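PDB 5NNP: N-terminal acetyltransferase-like protein from Chaetomium thermophilum, which probably serves as the TPR-repeat auxiliary subunit of an N-terminal acetyltransferase A complex. Local coordinates for residues 117-129 with 519-531. Residues are numbered along the deposited sequence; the frame is centred on the assembly and turned at random.
Sequences DLAVLQIQMRDYA and TWQEDQFDFHSFS
The imidazole of H528 is sandwiched between the two segments' own atoms: I123 lays CG2 on one face, 3.5 Å from the ring centroid in a CH-pi contact, and the carbonyl O of Q524 sits over the centre of the opposite face. At the ring edge NE2 donates to OE1 of Q124 at 2.8 Å, nearly straight at 162°, while ND1 bonds to the hydroxyl of Y540, so both ring nitrogens are engaged, which should restrain the rotation of the ring. The phenyl of F525 receives V120 CG1 over one face, 3.9 Å from its centroid, and L121 CD2 at its edge; the ring of F94 also meets it. The guanidinium of R126 holds Q524 OE1 at its edge, in its own plane and with the amide turned almost perpendicular. NH2 lies 2.9 Å from that oxygen, on a lone pair, whereas NH1 approaches from above the carbonyl plane. NH1 also reaches back to I123 O, and NE makes a salt bridge to D548. Q124 is the worked example of one amide serving two partners: with CG anti to the backbone N (chi1 176°) and a bend at chi2, its head crosses to the other segment, where NE2 donates to Q521 O at 3.0 Å. An alanine here is likely to leave H528 NE2 and Q521 O without these amide partners and to open a gap beside F525. R126, at positive phi, is the C-prime residue of a Schellman motif ending helix 112-124. The contact thus joins the C-terminal end of helix 112-124 to the junction between helices 503-523 and 527-534, a long-range packing of distant parts of an all-helical TPR-type superhelix.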
# COMPACT_ATOMS: atom_id res chain seq x y z
N ASP A 117 -5.17 -26.29 -5.53
CA ASP A 117 -6.10 -25.26 -5.10
C ASP A 117 -6.12 -25.11 -3.60
O ASP A 117 -6.23 -24.00 -3.08
CB ASP A 117 -7.48 -25.57 -5.65
CG ASP A 117 -7.56 -25.37 -7.15
OD1 ASP A 117 -6.82 -24.51 -7.68
OD2 ASP A 117 -8.34 -26.08 -7.82
N LEU A 118 -5.96 -26.23 -2.90
CA LEU A 118 -5.87 -26.22 -1.45
C LEU A 118 -4.63 -25.47 -0.96
O LEU A 118 -4.68 -24.70 -0.01
CB LEU A 118 -5.84 -27.66 -0.92
CG LEU A 118 -5.44 -27.84 0.54
CD1 LEU A 118 -6.55 -27.34 1.45
CD2 LEU A 118 -5.11 -29.29 0.82
N ALA A 119 -3.51 -25.72 -1.61
CA ALA A 119 -2.25 -25.11 -1.21
C ALA A 119 -2.37 -23.60 -1.30
O ALA A 119 -1.88 -22.87 -0.43
CB ALA A 119 -1.11 -25.62 -2.09
N VAL A 120 -3.01 -23.14 -2.37
CA VAL A 120 -3.21 -21.72 -2.58
C VAL A 120 -4.06 -21.16 -1.43
O VAL A 120 -3.68 -20.20 -0.78
CB VAL A 120 -3.89 -21.42 -3.94
CG1 VAL A 120 -4.27 -19.97 -4.01
CG2 VAL A 120 -2.97 -21.81 -5.10
N LEU A 121 -5.19 -21.81 -1.17
CA LEU A 121 -6.09 -21.40 -0.09
C LEU A 121 -5.36 -21.37 1.25
O LEU A 121 -5.55 -20.45 2.05
CB LEU A 121 -7.30 -22.35 -0.02
CG LEU A 121 -8.35 -22.27 -1.14
CD1 LEU A 121 -9.20 -23.50 -1.14
CD2 LEU A 121 -9.23 -21.03 -0.97
N GLN A 122 -4.52 -22.36 1.49
CA GLN A 122 -3.85 -22.44 2.78
C GLN A 122 -2.89 -21.28 3.02
O GLN A 122 -2.84 -20.73 4.14
CB GLN A 122 -3.09 -23.76 2.90
CG GLN A 122 -3.96 -24.94 3.23
CD GLN A 122 -3.24 -26.26 3.01
OE1 GLN A 122 -2.57 -26.45 1.98
NE2 GLN A 122 -3.36 -27.16 3.97
N ILE A 123 -2.10 -20.91 2.01
CA ILE A 123 -1.18 -19.80 2.20
C ILE A 123 -1.99 -18.48 2.26
O ILE A 123 -1.66 -17.59 3.05
CB ILE A 123 -0.09 -19.73 1.11
CG1 ILE A 123 0.96 -18.67 1.46
CG2 ILE A 123 -0.68 -19.43 -0.25
CD1 ILE A 123 1.54 -18.78 2.89
N GLN A 124 -3.06 -18.39 1.47
CA GLN A 124 -3.94 -17.24 1.54
C GLN A 124 -4.47 -16.99 2.96
O GLN A 124 -4.71 -15.85 3.33
CB GLN A 124 -5.14 -17.38 0.61
CG GLN A 124 -6.13 -16.22 0.75
CD GLN A 124 -5.61 -14.94 0.10
OE1 GLN A 124 -4.77 -14.98 -0.80
NE2 GLN A 124 -6.09 -13.81 0.57
N MET A 125 -4.66 -18.06 3.74
CA MET A 125 -5.17 -17.90 5.11
C MET A 125 -4.06 -18.09 6.12
O MET A 125 -4.31 -18.23 7.30
CB MET A 125 -6.31 -18.87 5.42
CG MET A 125 -7.46 -18.79 4.46
SD MET A 125 -8.21 -17.15 4.41
CE MET A 125 -8.89 -17.05 6.08
N ARG A 126 -2.82 -18.09 5.64
CA ARG A 126 -1.66 -18.23 6.51
C ARG A 126 -1.74 -19.48 7.39
O ARG A 126 -1.32 -19.48 8.55
CB ARG A 126 -1.48 -16.96 7.35
CG ARG A 126 -1.49 -15.64 6.54
CD ARG A 126 -0.35 -15.55 5.52
NE ARG A 126 -0.15 -14.19 4.97
CZ ARG A 126 -0.55 -13.77 3.77
NH1 ARG A 126 -1.19 -14.57 2.93
NH2 ARG A 126 -0.30 -12.52 3.40
N ASP A 127 -2.27 -20.56 6.83
CA ASP A 127 -2.13 -21.90 7.42
C ASP A 127 -0.76 -22.44 7.02
O ASP A 127 -0.64 -23.23 6.07
CB ASP A 127 -3.27 -22.81 6.94
CG ASP A 127 -3.17 -24.24 7.45
OD1 ASP A 127 -2.39 -24.52 8.38
OD2 ASP A 127 -3.89 -25.08 6.90
N TYR A 128 0.27 -22.00 7.74
CA TYR A 128 1.66 -22.27 7.35
C TYR A 128 2.02 -23.75 7.35
O TYR A 128 2.66 -24.24 6.39
CB TYR A 128 2.62 -21.53 8.28
CG TYR A 128 2.41 -20.03 8.32
CD1 TYR A 128 2.66 -19.24 7.20
CD2 TYR A 128 1.97 -19.40 9.48
CE1 TYR A 128 2.47 -17.88 7.24
CE2 TYR A 128 1.77 -18.03 9.52
CZ TYR A 128 2.02 -17.28 8.40
OH TYR A 128 1.82 -15.92 8.46
N ALA A 129 1.64 -24.46 8.42
CA ALA A 129 1.93 -25.89 8.54
C ALA A 129 1.27 -26.66 7.41
O ALA A 129 1.88 -27.54 6.80
CB ALA A 129 1.48 -26.44 9.90
N THR A 519 -11.00 -6.39 -0.72
CA THR A 519 -10.55 -6.71 -2.06
C THR A 519 -9.04 -6.77 -2.12
O THR A 519 -8.46 -7.69 -2.69
CB THR A 519 -11.04 -5.69 -3.06
OG1 THR A 519 -12.46 -5.77 -3.16
CG2 THR A 519 -10.41 -5.95 -4.44
N TRP A 520 -8.41 -5.77 -1.54
CA TRP A 520 -6.97 -5.69 -1.44
C TRP A 520 -6.42 -6.95 -0.77
O TRP A 520 -5.37 -7.48 -1.18
CB TRP A 520 -6.59 -4.43 -0.67
CG TRP A 520 -6.82 -3.18 -1.47
CD1 TRP A 520 -7.32 -3.11 -2.74
CD2 TRP A 520 -6.55 -1.83 -1.07
NE1 TRP A 520 -7.38 -1.80 -3.15
CE2 TRP A 520 -6.91 -1.00 -2.15
CE3 TRP A 520 -6.05 -1.24 0.10
CZ2 TRP A 520 -6.79 0.40 -2.10
CZ3 TRP A 520 -5.93 0.16 0.15
CH2 TRP A 520 -6.30 0.96 -0.95
N GLN A 521 -7.14 -7.45 0.23
CA GLN A 521 -6.70 -8.67 0.88
C GLN A 521 -6.86 -9.88 -0.02
O GLN A 521 -6.13 -10.86 0.09
CB GLN A 521 -7.47 -8.90 2.18
CG GLN A 521 -6.97 -10.14 2.92
CD GLN A 521 -7.65 -10.36 4.26
OE1 GLN A 521 -8.47 -9.55 4.71
NE2 GLN A 521 -7.31 -11.46 4.90
N GLU A 522 -7.82 -9.83 -0.93
CA GLU A 522 -8.11 -10.96 -1.77
C GLU A 522 -7.26 -10.89 -3.04
O GLU A 522 -7.04 -11.89 -3.73
CB GLU A 522 -9.61 -11.01 -2.09
CG GLU A 522 -10.01 -12.21 -2.92
CD GLU A 522 -11.52 -12.34 -3.08
OE1 GLU A 522 -11.96 -13.16 -3.93
OE2 GLU A 522 -12.28 -11.63 -2.37
N ASP A 523 -6.74 -9.69 -3.31
CA ASP A 523 -5.92 -9.44 -4.49
C ASP A 523 -4.63 -10.26 -4.53
O ASP A 523 -4.11 -10.57 -5.59
CB ASP A 523 -5.58 -7.94 -4.60
CG ASP A 523 -6.70 -7.15 -5.25
OD1 ASP A 523 -7.55 -7.77 -5.92
OD2 ASP A 523 -6.73 -5.90 -5.10
N GLN A 524 -4.12 -10.64 -3.36
CA GLN A 524 -2.87 -11.37 -3.28
C GLN A 524 -3.06 -12.84 -3.72
O GLN A 524 -2.09 -13.59 -3.84
CB GLN A 524 -2.33 -11.31 -1.86
CG GLN A 524 -3.23 -12.07 -0.91
CD GLN A 524 -2.77 -12.01 0.54
OE1 GLN A 524 -1.60 -12.25 0.85
NE2 GLN A 524 -3.70 -11.71 1.42
N PHE A 525 -4.31 -13.23 -3.98
CA PHE A 525 -4.68 -14.63 -4.15
C PHE A 525 -4.02 -15.33 -5.36
O PHE A 525 -3.46 -16.42 -5.23
CB PHE A 525 -6.20 -14.75 -4.26
CG PHE A 525 -6.72 -16.17 -4.12
CD1 PHE A 525 -6.76 -17.03 -5.21
CD2 PHE A 525 -7.16 -16.64 -2.90
CE1 PHE A 525 -7.24 -18.33 -5.08
CE2 PHE A 525 -7.64 -17.94 -2.77
CZ PHE A 525 -7.68 -18.78 -3.86
N ASP A 526 -4.09 -14.71 -6.52
CA ASP A 526 -3.54 -15.31 -7.73
C ASP A 526 -2.01 -15.27 -7.75
O ASP A 526 -1.39 -15.94 -8.57
CB ASP A 526 -4.05 -14.58 -8.97
CG ASP A 526 -5.54 -14.74 -9.17
OD1 ASP A 526 -6.12 -15.72 -8.66
OD2 ASP A 526 -6.14 -13.89 -9.87
N PHE A 527 -1.41 -14.50 -6.85
CA PHE A 527 0.03 -14.28 -6.90
C PHE A 527 0.84 -15.33 -6.15
O PHE A 527 2.03 -15.49 -6.41
CB PHE A 527 0.36 -12.87 -6.40
CG PHE A 527 -0.08 -11.80 -7.35
CD1 PHE A 527 0.59 -11.63 -8.56
CD2 PHE A 527 -1.19 -11.01 -7.08
CE1 PHE A 527 0.18 -10.66 -9.49
CE2 PHE A 527 -1.61 -10.04 -8.00
CZ PHE A 527 -0.92 -9.86 -9.21
N HIS A 528 0.21 -16.07 -5.24
CA HIS A 528 0.88 -17.20 -4.59
C HIS A 528 1.43 -18.14 -5.68
O HIS A 528 2.53 -18.66 -5.54
CB HIS A 528 -0.07 -17.96 -3.66
CG HIS A 528 -0.82 -17.08 -2.69
ND1 HIS A 528 -0.19 -16.18 -1.87
CD2 HIS A 528 -2.14 -16.99 -2.43
CE1 HIS A 528 -1.11 -15.55 -1.14
NE2 HIS A 528 -2.29 -16.03 -1.45
N SER A 529 0.69 -18.31 -6.77
CA SER A 529 1.16 -19.12 -7.90
C SER A 529 1.99 -18.34 -8.90
O SER A 529 3.00 -18.82 -9.41
CB SER A 529 -0.03 -19.72 -8.64
OG SER A 529 -0.72 -20.59 -7.78
N PHE A 530 1.53 -17.13 -9.19
CA PHE A 530 2.11 -16.32 -10.23
C PHE A 530 3.57 -15.96 -9.95
O PHE A 530 4.42 -16.01 -10.85
CB PHE A 530 1.29 -15.07 -10.42
CG PHE A 530 1.68 -14.28 -11.63
CD1 PHE A 530 1.28 -14.68 -12.88
CD2 PHE A 530 2.47 -13.15 -11.51
CE1 PHE A 530 1.65 -13.96 -13.99
CE2 PHE A 530 2.83 -12.44 -12.60
CZ PHE A 530 2.43 -12.85 -13.85
N SER A 531 3.86 -15.61 -8.70
CA SER A 531 5.21 -15.25 -8.32
C SER A 531 6.19 -16.41 -8.49
O SER A 531 7.38 -16.18 -8.72
CB SER A 531 5.25 -14.74 -6.88
OG SER A 531 4.85 -13.37 -6.83